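Local coordinates for packaging enzyme P4 (Pseudomonas phage phi13, PDB 4BLP), which probably hydrolyses nucleoside triphosphates as a hexameric, RecA-like P-loop motor that drives genomic RNA into the viral procapsid, at residues H149-G154 and S160-A165; V170-G175 and T194-V199; L201-A204 and R209-I212; I257-S262 and L268-I273; G279-V282 and A287-S290. All blocks are in the same frame, centred on the assembly; numbering follows the deposited sequence.

Contact 1. Residues H149-G154 and S160-A165; sequences HVVVGG and SKWLNA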
loop_
_atom_site.group_PDB
_atom_site.type_symbol
_atom_site.label_atom_id
_atom_site.label_comp_id
_atom_site.label_asym_id
_atom_site.label_seq_id
_atom_site.Cartn_x
_atom_site.Cartn_y
_atom_site.Cartn_z
ATOM N N HIS D 149 -13.358 29.627 8.667
ATOM C CA HIS D 149 -14.177 30.026 7.510
ATOM C C HIS D 149 -13.347 29.713 6.283
ATOM O O HIS D 149 -12.253 30.247 6.156
ATOM C CB HIS D 149 -14.538 31.529 7.543
ATOM C CG HIS D 149 -15.485 31.916 6.448
ATOM N ND1 HIS D 149 -16.820 32.160 6.713
ATOM C CD2 HIS D 149 -15.272 32.036 5.112
ATOM C CE1 HIS D 149 -17.371 32.462 5.542
ATOM N NE2 HIS D 149 -16.488 32.388 4.546
ATOM N N VAL D 150 -13.823 28.868 5.391
ATOM C CA VAL D 150 -12.999 28.575 4.218
ATOM C C VAL D 150 -13.560 29.273 2.988
ATOM O O VAL D 150 -14.784 29.380 2.821
ATOM C CB VAL D 150 -12.820 27.052 3.971
ATOM C CG1 VAL D 150 -12.099 26.394 5.153
ATOM C CG2 VAL D 150 -14.158 26.382 3.713
ATOM N N VAL D 151 -12.665 29.718 2.113
ATOM C CA VAL D 151 -13.006 30.367 0.851
ATOM C C VAL D 151 -12.596 29.387 -0.214
ATOM O O VAL D 151 -11.418 29.100 -0.346
ATOM C CB VAL D 151 -12.301 31.750 0.721
ATOM C CG1 VAL D 151 -12.596 32.401 -0.653
ATOM C CG2 VAL D 151 -12.731 32.662 1.879
ATOM N N VAL D 152 -13.584 28.869 -0.989
ATOM C CA VAL D 152 -13.370 27.771 -1.910
ATOM C C VAL D 152 -13.553 28.186 -3.352
ATOM O O VAL D 152 -14.411 28.989 -3.668
ATOM C CB VAL D 152 -14.364 26.604 -1.561
ATOM C CG1 VAL D 152 -14.043 25.346 -2.334
ATOM C CG2 VAL D 152 -14.338 26.281 -0.063
ATOM N N GLY D 153 -12.765 27.581 -4.233
ATOM C CA GLY D 153 -12.889 27.826 -5.664
ATOM C C GLY D 153 -11.730 27.198 -6.384
ATOM O O GLY D 153 -10.709 26.929 -5.752
ATOM N N GLY D 154 -11.872 26.996 -7.689
ATOM C CA GLY D 154 -10.826 26.369 -8.482
ATOM C C GLY D 154 -9.677 27.288 -8.824
ATOM O O GLY D 154 -9.604 28.436 -8.377
ATOM N N SER D 160 -7.834 34.837 -3.847
ATOM C CA SER D 160 -6.927 35.863 -3.303
ATOM C C SER D 160 -7.448 37.264 -3.532
ATOM O O SER D 160 -7.355 38.097 -2.626
ATOM C CB SER D 160 -5.536 35.743 -3.929
ATOM O OG SER D 160 -4.972 34.506 -3.551
ATOM N N LYS D 161 -7.978 37.541 -4.739
ATOM C CA LYS D 161 -8.498 38.849 -5.113
ATOM C C LYS D 161 -9.723 39.184 -4.273
ATOM O O LYS D 161 -9.845 40.315 -3.792
ATOM C CB LYS D 161 -8.838 38.893 -6.613
ATOM C CG LYS D 161 -9.178 40.282 -7.121
ATOM C CD LYS D 161 -9.417 40.310 -8.627
ATOM C CE LYS D 161 -10.073 41.599 -9.063
ATOM N NZ LYS D 161 -10.608 41.505 -10.446
ATOM N N TRP D 162 -10.657 38.218 -4.122
ATOM C CA TRP D 162 -11.850 38.464 -3.311
ATOM C C TRP D 162 -11.429 38.693 -1.838
ATOM O O TRP D 162 -11.947 39.600 -1.196
ATOM C CB TRP D 162 -12.838 37.296 -3.409
ATOM C CG TRP D 162 -14.067 37.538 -2.578
ATOM C CD1 TRP D 162 -15.131 38.328 -2.907
ATOM C CD2 TRP D 162 -14.318 37.055 -1.243
ATOM N NE1 TRP D 162 -16.043 38.352 -1.871
ATOM C CE2 TRP D 162 -15.577 37.566 -0.842
ATOM C CE3 TRP D 162 -13.619 36.206 -0.357
ATOM C CZ2 TRP D 162 -16.132 37.295 0.424
ATOM C CZ3 TRP D 162 -14.182 35.922 0.886
ATOM C CH2 TRP D 162 -15.419 36.459 1.265
ATOM N N LEU D 163 -10.493 37.885 -1.330
ATOM C CA LEU D 163 -10.016 37.996 0.064
ATOM C C LEU D 163 -9.395 39.355 0.331
ATOM O O LEU D 163 -9.732 39.985 1.328
ATOM C CB LEU D 163 -9.026 36.867 0.421
ATOM C CG LEU D 163 -9.694 35.535 0.777
ATOM C CD1 LEU D 163 -8.688 34.382 0.729
ATOM C CD2 LEU D 163 -10.352 35.579 2.141
ATOM N N ASN D 164 -8.553 39.842 -0.596
ATOM C CA ASN D 164 -7.896 41.142 -0.462
ATOM C C ASN D 164 -8.913 42.265 -0.438
ATOM O O ASN D 164 -8.707 43.261 0.261
ATOM C CB ASN D 164 -6.876 41.357 -1.578
ATOM C CG ASN D 164 -5.624 40.538 -1.385
ATOM O OD1 ASN D 164 -5.236 40.215 -0.253
ATOM N ND2 ASN D 164 -4.968 40.182 -2.488
ATOM N N ALA D 165 -10.044 42.082 -1.146
ATOM C CA ALA D 165 -11.139 43.052 -1.197
ATOM C C ALA D 165 -11.949 43.080 0.098
ATOM O O ALA D 165 -12.720 44.010 0.295
ATOM C CB ALA D 165 -12.056 42.755 -2.384
#

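Contact 2. Residues V170-G175 and T194-V199; sequences VTIRWG and TEMLAV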
loop_
_atom_site.group_PDB
_atom_site.type_symbol
_atom_site.label_atom_id
_atom_site.label_comp_id
_atom_site.label_asym_id
_atom_site.label_seq_id
_atom_site.Cartn_x
_atom_site.Cartn_y
_atom_site.Cartn_z
ATOM N N VAL D 170 -4.120 41.039 8.020
ATOM C CA VAL D 170 -2.877 40.340 7.715
ATOM C C VAL D 170 -3.196 39.078 6.943
ATOM O O VAL D 170 -4.248 38.459 7.170
ATOM C CB VAL D 170 -2.093 40.050 9.036
ATOM C CG1 VAL D 170 -2.905 39.156 9.976
ATOM C CG2 VAL D 170 -0.695 39.446 8.760
ATOM N N THR D 171 -2.309 38.716 6.032
ATOM C CA THR D 171 -2.420 37.468 5.267
ATOM C C THR D 171 -1.220 36.601 5.558
ATOM O O THR D 171 -0.078 37.041 5.407
ATOM C CB THR D 171 -2.541 37.772 3.755
ATOM O OG1 THR D 171 -3.692 38.603 3.516
ATOM C CG2 THR D 171 -2.648 36.486 2.906
ATOM N N ILE D 172 -1.477 35.355 5.944
ATOM C CA ILE D 172 -0.411 34.378 6.139
ATOM C C ILE D 172 -0.194 33.718 4.784
ATOM O O ILE D 172 -1.164 33.296 4.152
ATOM C CB ILE D 172 -0.766 33.367 7.230
ATOM C CG1 ILE D 172 -0.777 34.096 8.585
ATOM C CG2 ILE D 172 0.260 32.176 7.240
ATOM C CD1 ILE D 172 -1.361 33.169 9.641
ATOM N N ARG D 173 1.062 33.659 4.336
ATOM C CA ARG D 173 1.367 33.096 3.014
ATOM C C ARG D 173 2.059 31.764 3.194
ATOM O O ARG D 173 3.135 31.701 3.797
ATOM C CB ARG D 173 2.223 34.119 2.221
ATOM C CG ARG D 173 1.336 35.336 1.823
ATOM C CD ARG D 173 0.629 35.107 0.476
ATOM N NE ARG D 173 1.658 35.102 -0.563
ATOM C CZ ARG D 173 1.526 34.547 -1.766
ATOM N NH1 ARG D 173 0.375 33.986 -2.130
ATOM N NH2 ARG D 173 2.548 34.531 -2.604
ATOM N N TRP D 174 1.388 30.688 2.760
ATOM C CA TRP D 174 1.873 29.321 2.951
ATOM C C TRP D 174 1.677 28.473 1.717
ATOM O O TRP D 174 0.542 28.369 1.206
ATOM C CB TRP D 174 1.103 28.673 4.134
ATOM C CG TRP D 174 1.580 27.277 4.486
ATOM C CD1 TRP D 174 2.877 26.834 4.538
ATOM C CD2 TRP D 174 0.751 26.146 4.826
ATOM N NE1 TRP D 174 2.904 25.486 4.851
ATOM C CE2 TRP D 174 1.614 25.041 5.030
ATOM C CE3 TRP D 174 -0.650 25.949 4.932
ATOM C CZ2 TRP D 174 1.135 23.770 5.413
ATOM C CZ3 TRP D 174 -1.128 24.695 5.319
ATOM C CH2 TRP D 174 -0.245 23.616 5.540
ATOM N N GLY D 175 2.762 27.854 1.262
ATOM C CA GLY D 175 2.738 26.889 0.161
ATOM C C GLY D 175 2.337 27.454 -1.191
ATOM O O GLY D 175 1.888 26.717 -2.071
ATOM N N THR D 194 2.801 23.535 11.301
ATOM C CA THR D 194 2.791 24.005 12.687
ATOM C C THR D 194 3.029 25.501 12.760
ATOM O O THR D 194 2.347 26.182 13.543
ATOM C CB THR D 194 3.819 23.256 13.575
ATOM O OG1 THR D 194 5.159 23.535 13.141
ATOM C CG2 THR D 194 3.575 21.743 13.588
ATOM N N GLU D 195 3.979 26.019 11.955
ATOM C CA GLU D 195 4.232 27.464 11.970
ATOM C C GLU D 195 2.979 28.204 11.464
ATOM O O GLU D 195 2.613 29.240 12.010
ATOM C CB GLU D 195 5.460 27.793 11.084
ATOM C CG GLU D 195 5.828 29.264 11.163
ATOM C CD GLU D 195 6.969 29.659 10.233
ATOM O OE1 GLU D 195 7.299 28.888 9.298
ATOM O OE2 GLU D 195 7.491 30.779 10.417
ATOM N N MET D 196 2.377 27.713 10.392
ATOM C CA MET D 196 1.165 28.344 9.844
ATOM C C MET D 196 0.085 28.444 10.927
ATOM O O MET D 196 -0.442 29.532 11.143
ATOM C CB MET D 196 0.652 27.518 8.648
ATOM C CG MET D 196 -0.594 28.136 7.957
ATOM S SD MET D 196 -2.161 27.841 8.850
ATOM C CE MET D 196 -2.292 26.042 8.625
ATOM N N LEU D 197 -0.212 27.339 11.629
ATOM C CA LEU D 197 -1.269 27.355 12.637
ATOM C C LEU D 197 -0.922 28.238 13.833
ATOM O O LEU D 197 -1.785 28.949 14.309
ATOM C CB LEU D 197 -1.607 25.945 13.121
ATOM C CG LEU D 197 -2.908 25.828 13.940
ATOM C CD1 LEU D 197 -4.163 26.431 13.231
ATOM C CD2 LEU D 197 -3.174 24.385 14.278
ATOM N N ALA D 198 0.312 28.161 14.333
ATOM C CA ALA D 198 0.711 28.960 15.488
ATOM C C ALA D 198 0.599 30.452 15.151
ATOM O O ALA D 198 0.025 31.223 15.936
ATOM C CB ALA D 198 2.144 28.597 15.908
ATOM N N VAL D 199 1.131 30.853 13.981
ATOM C CA VAL D 199 1.108 32.270 13.571
ATOM C C VAL D 199 -0.359 32.725 13.422
ATOM O O VAL D 199 -0.712 33.815 13.886
ATOM C CB VAL D 199 1.937 32.490 12.272
ATOM C CG1 VAL D 199 1.710 33.876 11.674
ATOM C CG2 VAL D 199 3.419 32.305 12.588
#

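Contact 3. Residues L201-A204 and R209-I212; sequences LLLA and RVVI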
loop_
_atom_site.group_PDB
_atom_site.type_symbol
_atom_site.label_atom_id
_atom_site.label_comp_id
_atom_site.label_asym_id
_atom_site.label_seq_id
_atom_site.Cartn_x
_atom_site.Cartn_y
_atom_site.Cartn_z
ATOM N N LEU D 201 -3.118 31.427 14.889
ATOM C CA LEU D 201 -3.762 31.506 16.219
ATOM C C LEU D 201 -3.258 32.714 17.003
ATOM O O LEU D 201 -4.043 33.360 17.698
ATOM C CB LEU D 201 -3.514 30.219 17.020
ATOM C CG LEU D 201 -4.202 28.975 16.389
ATOM C CD1 LEU D 201 -3.840 27.708 17.187
ATOM C CD2 LEU D 201 -5.765 29.190 16.379
ATOM N N LEU D 202 -1.952 33.020 16.912
ATOM C CA LEU D 202 -1.412 34.198 17.620
ATOM C C LEU D 202 -2.030 35.498 17.102
ATOM O O LEU D 202 -2.485 36.337 17.902
ATOM C CB LEU D 202 0.123 34.235 17.494
ATOM C CG LEU D 202 0.851 33.244 18.413
ATOM C CD1 LEU D 202 2.314 32.983 17.871
ATOM C CD2 LEU D 202 0.905 33.791 19.826
ATOM N N LEU D 203 -2.069 35.670 15.790
ATOM C CA LEU D 203 -2.651 36.862 15.177
ATOM C C LEU D 203 -4.143 36.986 15.495
ATOM O O LEU D 203 -4.586 38.047 15.874
ATOM C CB LEU D 203 -2.454 36.810 13.663
ATOM C CG LEU D 203 -1.019 37.109 13.208
ATOM C CD1 LEU D 203 -0.836 36.635 11.805
ATOM C CD2 LEU D 203 -0.668 38.642 13.360
ATOM N N ALA D 204 -4.908 35.894 15.381
ATOM C CA ALA D 204 -6.351 35.950 15.668
ATOM C C ALA D 204 -6.600 36.251 17.154
ATOM O O ALA D 204 -7.490 37.052 17.494
ATOM C CB ALA D 204 -7.005 34.631 15.256
ATOM N N ARG D 209 -7.755 40.404 11.908
ATOM C CA ARG D 209 -8.526 39.637 10.935
ATOM C C ARG D 209 -7.466 39.002 10.071
ATOM O O ARG D 209 -6.818 39.709 9.294
ATOM C CB ARG D 209 -9.491 40.517 10.093
ATOM C CG ARG D 209 -10.142 39.720 8.925
ATOM C CD ARG D 209 -10.991 38.508 9.380
ATOM N NE ARG D 209 -12.085 38.939 10.258
ATOM C CZ ARG D 209 -12.279 38.514 11.499
ATOM N NH1 ARG D 209 -11.530 37.534 11.997
ATOM N NH2 ARG D 209 -13.249 39.034 12.239
ATOM N N VAL D 210 -7.273 37.693 10.229
ATOM C CA VAL D 210 -6.191 36.993 9.533
ATOM C C VAL D 210 -6.760 36.058 8.485
ATOM O O VAL D 210 -7.714 35.309 8.737
ATOM C CB VAL D 210 -5.238 36.255 10.551
ATOM C CG1 VAL D 210 -5.998 35.440 11.582
ATOM C CG2 VAL D 210 -4.201 35.374 9.842
ATOM N N VAL D 211 -6.147 36.092 7.308
ATOM C CA VAL D 211 -6.518 35.222 6.180
ATOM C C VAL D 211 -5.310 34.371 5.868
ATOM O O VAL D 211 -4.193 34.882 5.898
ATOM C CB VAL D 211 -6.935 36.107 4.970
ATOM C CG1 VAL D 211 -6.872 35.322 3.653
ATOM C CG2 VAL D 211 -8.311 36.758 5.219
ATOM N N ILE D 212 -5.525 33.102 5.544
ATOM C CA ILE D 212 -4.434 32.195 5.174
ATOM C C ILE D 212 -4.518 31.885 3.693
ATOM O O ILE D 212 -5.498 31.303 3.228
ATOM C CB ILE D 212 -4.430 30.898 6.013
ATOM C CG1 ILE D 212 -4.307 31.275 7.526
ATOM C CG2 ILE D 212 -3.266 29.990 5.593
ATOM C CD1 ILE D 212 -5.250 30.495 8.386
#

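Contact 4. Residues I257-S262 and L268-I273; sequences INPMSS and LVYNNI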
loop_
_atom_site.group_PDB
_atom_site.type_symbol
_atom_site.label_atom_id
_atom_site.label_comp_id
_atom_site.label_asym_id
_atom_site.label_seq_id
_atom_site.Cartn_x
_atom_site.Cartn_y
_atom_site.Cartn_z
ATOM N N ILE D 257 -9.003 27.649 0.019
ATOM C CA ILE D 257 -8.737 26.255 -0.275
ATOM C C ILE D 257 -9.305 25.876 -1.636
ATOM O O ILE D 257 -10.371 26.361 -2.022
ATOM C CB ILE D 257 -9.292 25.343 0.874
ATOM C CG1 ILE D 257 -8.730 23.923 0.798
ATOM C CG2 ILE D 257 -10.844 25.345 0.940
ATOM C CD1 ILE D 257 -8.996 23.105 2.114
ATOM N N ASN D 258 -8.576 25.038 -2.368
ATOM C CA ASN D 258 -9.036 24.501 -3.661
ATOM C C ASN D 258 -8.966 22.980 -3.526
ATOM O O ASN D 258 -7.869 22.446 -3.633
ATOM C CB ASN D 258 -8.208 25.031 -4.830
ATOM C CG ASN D 258 -8.529 24.314 -6.134
ATOM O OD1 ASN D 258 -9.496 23.543 -6.239
ATOM N ND2 ASN D 258 -7.745 24.580 -7.176
ATOM N N PRO D 259 -10.088 22.280 -3.229
ATOM C CA PRO D 259 -9.999 20.840 -2.960
ATOM C C PRO D 259 -9.708 19.965 -4.175
ATOM O O PRO D 259 -9.455 18.763 -4.015
ATOM C CB PRO D 259 -11.372 20.507 -2.348
ATOM C CG PRO D 259 -12.296 21.508 -2.981
ATOM C CD PRO D 259 -11.476 22.776 -3.026
ATOM N N MET D 260 -9.721 20.560 -5.388
ATOM C CA MET D 260 -9.411 19.888 -6.655
ATOM C C MET D 260 -10.285 18.653 -6.883
ATOM O O MET D 260 -9.799 17.555 -7.190
ATOM C CB MET D 260 -7.922 19.531 -6.750
ATOM C CG MET D 260 -7.037 20.734 -6.774
ATOM S SD MET D 260 -5.386 20.308 -7.383
ATOM C CE MET D 260 -4.720 21.961 -7.522
ATOM N N SER D 261 -11.579 18.857 -6.731
ATOM C CA SER D 261 -12.594 17.850 -6.972
ATOM C C SER D 261 -12.683 17.622 -8.468
ATOM O O SER D 261 -12.436 18.559 -9.246
ATOM C CB SER D 261 -13.939 18.370 -6.468
ATOM O OG SER D 261 -15.011 17.577 -6.950
ATOM N N SER D 262 -13.133 16.431 -8.887
ATOM C CA SER D 262 -13.440 16.236 -10.305
ATOM C C SER D 262 -14.674 17.107 -10.600
ATOM O O SER D 262 -15.447 17.386 -9.671
ATOM C CB SER D 262 -13.683 14.766 -10.620
ATOM O OG SER D 262 -14.749 14.250 -9.840
ATOM N N LEU D 268 -21.037 18.059 -4.392
ATOM C CA LEU D 268 -20.924 17.142 -3.268
ATOM C C LEU D 268 -19.737 17.522 -2.382
ATOM O O LEU D 268 -19.866 17.565 -1.158
ATOM C CB LEU D 268 -20.738 15.691 -3.774
ATOM C CG LEU D 268 -21.875 14.935 -4.430
ATOM C CD1 LEU D 268 -21.463 13.479 -4.603
ATOM C CD2 LEU D 268 -23.158 14.980 -3.606
ATOM N N VAL D 269 -18.574 17.779 -3.003
ATOM C CA VAL D 269 -17.377 18.147 -2.230
ATOM C C VAL D 269 -17.617 19.445 -1.467
ATOM O O VAL D 269 -17.280 19.533 -0.278
ATOM C CB VAL D 269 -16.123 18.208 -3.158
ATOM C CG1 VAL D 269 -14.896 18.766 -2.426
ATOM C CG2 VAL D 269 -15.818 16.799 -3.688
ATOM N N TYR D 270 -18.209 20.461 -2.121
ATOM C CA TYR D 270 -18.452 21.746 -1.456
ATOM C C TYR D 270 -19.438 21.552 -0.294
ATOM O O TYR D 270 -19.233 22.131 0.764
ATOM C CB TYR D 270 -18.938 22.797 -2.460
ATOM C CG TYR D 270 -17.860 23.347 -3.397
ATOM C CD1 TYR D 270 -16.579 22.803 -3.423
ATOM C CD2 TYR D 270 -18.133 24.393 -4.267
ATOM C CE1 TYR D 270 -15.601 23.282 -4.303
ATOM C CE2 TYR D 270 -17.148 24.909 -5.119
ATOM C CZ TYR D 270 -15.892 24.341 -5.147
ATOM O OH TYR D 270 -14.930 24.823 -6.009
ATOM N N ASN D 271 -20.477 20.682 -0.467
ATOM C CA ASN D 271 -21.392 20.384 0.638
ATOM C C ASN D 271 -20.647 19.731 1.810
ATOM O O ASN D 271 -20.905 20.054 2.964
ATOM C CB ASN D 271 -22.521 19.449 0.183
ATOM C CG ASN D 271 -23.539 20.107 -0.693
ATOM O OD1 ASN D 271 -23.651 21.337 -0.738
ATOM N ND2 ASN D 271 -24.336 19.285 -1.386
ATOM N N ASN D 272 -19.723 18.798 1.509
ATOM C CA ASN D 272 -18.970 18.132 2.579
ATOM C C ASN D 272 -18.072 19.117 3.303
ATOM O O ASN D 272 -17.911 19.024 4.517
ATOM C CB ASN D 272 -18.156 16.959 2.000
ATOM C CG ASN D 272 -19.024 15.808 1.517
ATOM O OD1 ASN D 272 -20.144 15.623 1.958
ATOM N ND2 ASN D 272 -18.545 15.007 0.593
ATOM N N ILE D 273 -17.478 20.077 2.566
ATOM C CA ILE D 273 -16.642 21.105 3.201
ATOM C C ILE D 273 -17.514 21.986 4.109
ATOM O O ILE D 273 -17.154 22.234 5.268
ATOM C CB ILE D 273 -15.877 21.947 2.129
ATOM C CG1 ILE D 273 -14.827 21.083 1.444
ATOM C CG2 ILE D 273 -15.206 23.160 2.788
ATOM C CD1 ILE D 273 -14.102 21.776 0.279
#

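Contact 5. Residues G279-V282 and A287-S290; sequences GMTV and AVVS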
loop_
_atom_site.group_PDB
_atom_site.type_symbol
_atom_site.label_atom_id
_atom_site.label_comp_id
_atom_site.label_asym_id
_atom_site.label_seq_id
_atom_site.Cartn_x
_atom_site.Cartn_y
_atom_site.Cartn_z
ATOM N N GLY D 279 -17.901 28.233 8.560
ATOM C CA GLY D 279 -18.397 29.006 7.427
ATOM C C GLY D 279 -17.690 28.692 6.141
ATOM O O GLY D 279 -16.543 28.253 6.153
ATOM N N MET D 280 -18.370 28.916 5.017
ATOM C CA MET D 280 -17.770 28.647 3.722
ATOM C C MET D 280 -18.294 29.669 2.721
ATOM O O MET D 280 -19.495 29.920 2.673
ATOM C CB MET D 280 -18.148 27.220 3.239
ATOM C CG MET D 280 -17.569 26.902 1.871
ATOM S SD MET D 280 -17.942 25.224 1.327
ATOM C CE MET D 280 -19.543 25.523 0.515
ATOM N N THR D 281 -17.401 30.216 1.906
ATOM C CA THR D 281 -17.734 31.121 0.793
ATOM C C THR D 281 -17.201 30.501 -0.479
ATOM O O THR D 281 -16.022 30.132 -0.522
ATOM C CB THR D 281 -17.124 32.547 1.001
ATOM O OG1 THR D 281 -17.619 33.097 2.219
ATOM C CG2 THR D 281 -17.466 33.512 -0.159
ATOM N N VAL D 282 -18.063 30.353 -1.485
ATOM C CA VAL D 282 -17.655 29.862 -2.816
ATOM C C VAL D 282 -17.436 31.106 -3.674
ATOM O O VAL D 282 -18.329 31.973 -3.766
ATOM C CB VAL D 282 -18.690 28.897 -3.467
ATOM C CG1 VAL D 282 -18.238 28.495 -4.882
ATOM C CG2 VAL D 282 -18.905 27.665 -2.592
ATOM N N ALA D 287 -15.829 36.911 -7.108
ATOM C CA ALA D 287 -17.149 37.308 -6.596
ATOM C C ALA D 287 -17.793 36.141 -5.836
ATOM O O ALA D 287 -17.504 34.978 -6.130
ATOM C CB ALA D 287 -18.060 37.759 -7.741
ATOM N N VAL D 288 -18.649 36.446 -4.864
ATOM C CA VAL D 288 -19.336 35.410 -4.079
ATOM C C VAL D 288 -20.389 34.720 -4.921
ATOM O O VAL D 288 -21.316 35.380 -5.402
ATOM C CB VAL D 288 -19.977 35.980 -2.774
ATOM C CG1 VAL D 288 -20.760 34.896 -2.018
ATOM C CG2 VAL D 288 -18.909 36.570 -1.863
ATOM N N VAL D 289 -20.279 33.396 -5.044
ATOM C CA VAL D 289 -21.272 32.553 -5.724
ATOM C C VAL D 289 -22.313 32.147 -4.659
ATOM O O VAL D 289 -23.515 32.258 -4.880
ATOM C CB VAL D 289 -20.603 31.318 -6.397
ATOM C CG1 VAL D 289 -21.657 30.310 -6.871
ATOM C CG2 VAL D 289 -19.706 31.745 -7.552
ATOM N N SER D 290 -21.836 31.685 -3.514
ATOM C CA SER D 290 -22.670 31.243 -2.407
ATOM C C SER D 290 -21.905 31.395 -1.110
ATOM O O SER D 290 -20.676 31.480 -1.122
ATOM C CB SER D 290 -23.110 29.795 -2.603
ATOM O OG SER D 290 -22.025 28.901 -2.459
#

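Contact 1. Residues H149-G154 and S160-A165
The indole of Trp162 is met by both methyls of Val151, which reach the benzo side of the ring system at a slant. CG2 of Val151 lies 3.7 Å from CZ3 of Trp162, while CG1 of Val151 stands 4.0 Å from its CE3, so the two methyls are spread along the CE3-CZ3 bond. The tryptophan is swung there by chi1 of 180°, with CG opposite the backbone N. CG2 of Val151 also touches Leu163, 3.8 Å from its CD2, where the two side chains run past one another in opposite senses. All three residues are buried, and the contact is wholly apolar. Strand 147-152 and helix 159-164 are joined by a loop that fits the Walker A (P-loop) pattern, with Gly153 and Ser160 part of it, so the contact joins the strand and helix that flank the probable phosphate-binding loop. Around it, Leu163 continues onto Val254 and Ala256 of strand 252-257, and Trp162 onto Val283 of strand 279-284, so the short helix packs against three consecutive strands of the sheet.

Contact 2. Residues V170-G175 and T194-V199
Trp174 gives its indole NE1 to the backbone O of Ala191, a hydrogen bond that helps fix the rotation of the ring beside helix 193-205. Over one face of that ring lies Met196, its CB 4.0 Å above the plane and displaced toward the rim. The methionine runs across the indole at nearly a right angle: CG of Met196 is 3.7 Å from CE3 of Trp174, and CE of Met196 is 3.8 Å from its CZ3. Bends at chi2 (-78°) and chi3 (-67°) fold the chain back so that CE also returns to the ring. SD of Met196 is 5.3 Å from the centroid of the six-membered ring, 38° off its normal, an oblique Met-aromatic contact. The packing belongs to the alpha/beta core of the RecA-like P-loop fold, in which helix 193-205 lies over the parallel strand 170-173. About one turn later in the helix and two residues earlier in the strand, CD1 of Ile172 meets CG1 of Val199 at 3.8 Å; CG2 of Ile172 approaches CG of Met196 at 4.2 Å. Arg173 points from the strand away from this helix, to salt bridges with Asp182 and Asp213. On the helix, Glu195 forms a salt bridge with Arg128 of a neighbouring subunit.

Contact 3. Residues L201-A204 and R209-I212
Ala204 and Val210 bring the backbones closest here, their CA atoms 6.2 Å apart where the end of helix 193-205 turns back into strand 210-213. Val210 carries the strand's side of the contact, with its two methyls divided between successive helix residues. CG1 of Val210 meets CB of Ala204 at 3.9 Å and lies 4.0 Å from the Ala204 backbone N, so it rests against the helix backbone as well as the small side chain. CG2 of Val210 reaches CD1 of Leu203 at 4.1 Å, the leucine crossing the valine at about a right angle. This division follows from chi1 of 48° in Val210, which puts CG1 between the backbone N and the carbonyl carbon, the crowded position, and leaves CG2 opposite the N. The helix connects parallel strands 187-189 and 210-213 in a beta-alpha-beta crossover that passes over strand 170-173, and both Leu203 and Val210 also touch Val170 and Ile172 of that strand. With methyl-to-methyl and methyl-to-backbone contacts alone, the two segments are held by shape and the exclusion of water rather than by directed bonds.

Contact 4. Residues I257-S262 and L268-I273
Pro259 makes the apolar part of the contact by fitting its ring among three side chains of helix 266-274. CG of Pro259 is 3.7 Å from CD1 of Ile273 and 3.8 Å from CG1 of Val269, one helical turn earlier. The same CG of Pro259 comes to the edge of the Tyr270 ring, near its plane, 4.0 Å from CE1. Val269 turns its other methyl to the loop, CG2 lying 3.4 Å from OG of Ser261. This is a van der Waals contact, with OG opposite its own backbone N (chi1 166°). The loop follows strand 252-257 at the C-terminal ends of the parallel strands, where P-loop NTPases hold their nucleotide, and Tyr270 also touches residues of the presumed Walker A loop. Two side-chain hydrogen bonds lie within the loop itself. OD1 of Asn258 accepts from N of Met260 at 3.1 Å, closing an Asx turn around Pro259, with the donor lying 50° out of the carbonyl plane. Ser261 donates its OG to O of Ser262 at 2.8 Å, tilted 20° from that carbonyl's plane. At the assembly interfaces, Met260 packs on Asn272 of one neighbouring subunit, and Asn271 on Thr155 of another.

Contact 5. Residues G279-V282 and A287-S290
A beta hairpin formed by strands 279-284 and 287-295 brings Val282 opposite two residues, Val289 and Ser290, at a bulge. N of Val282 donates to O of Ser290 at 2.9 Å, and N of Val289 donates to O of Val282 at 2.7 Å. Both bonds are nearly straight (N-H...O 165° and 167°). Two CA-H...O contacts flank them, from CA of Thr281 to O of Ser290 at 3.5 Å and from CA of Val288 to O of Val282 at 3.6 Å. The side chains of Val282 and Ser290 lie on the same face of the sheet, where CG2 of Val282 lies 3.4 Å from OG of Ser290. CG1 of Val282 reaches CB of Val289 at 4.0 Å. On the buried Thr281, CG2 lies opposite the backbone N (OG1 at chi1 -59°) and meets CG2 of Val288 at 3.8 Å, the two side chains at about a right angle. OG1 of Thr281 is hydrogen-bonded to NE2 of His149 in the adjoining strand and to NE2 of Gln291. Val282 facing both Val289 and Ser290, with Val289 near-helical in its backbone, is the signature of a classic beta bulge.

Overall arrangement
Contacts 1, 2 and 3 are buried helix-on-sheet packing, while contact 4 joins a loop to a helix and contact 5 is a partly exposed strand pair. Contacts 2 and 3 share helix 193-205 and rest on the neighbouring strands 170-173 and 210-213; contacts 1 and 5 use the neighbouring strands 147-152 and 279-284 of the same mixed sheet. Contact 4 touches contacts 1 and 5, Tyr270 reaching Val152 as well as Met280. Chemistry follows place: contacts 1 to 3 are apolar, contact 4 adds an Asx turn and a serine hydrogen bond within its own loop, and backbone hydrogen bonds join the two segments in contact 5 alone. Contacts 2 and 4 also border neighbouring subunits.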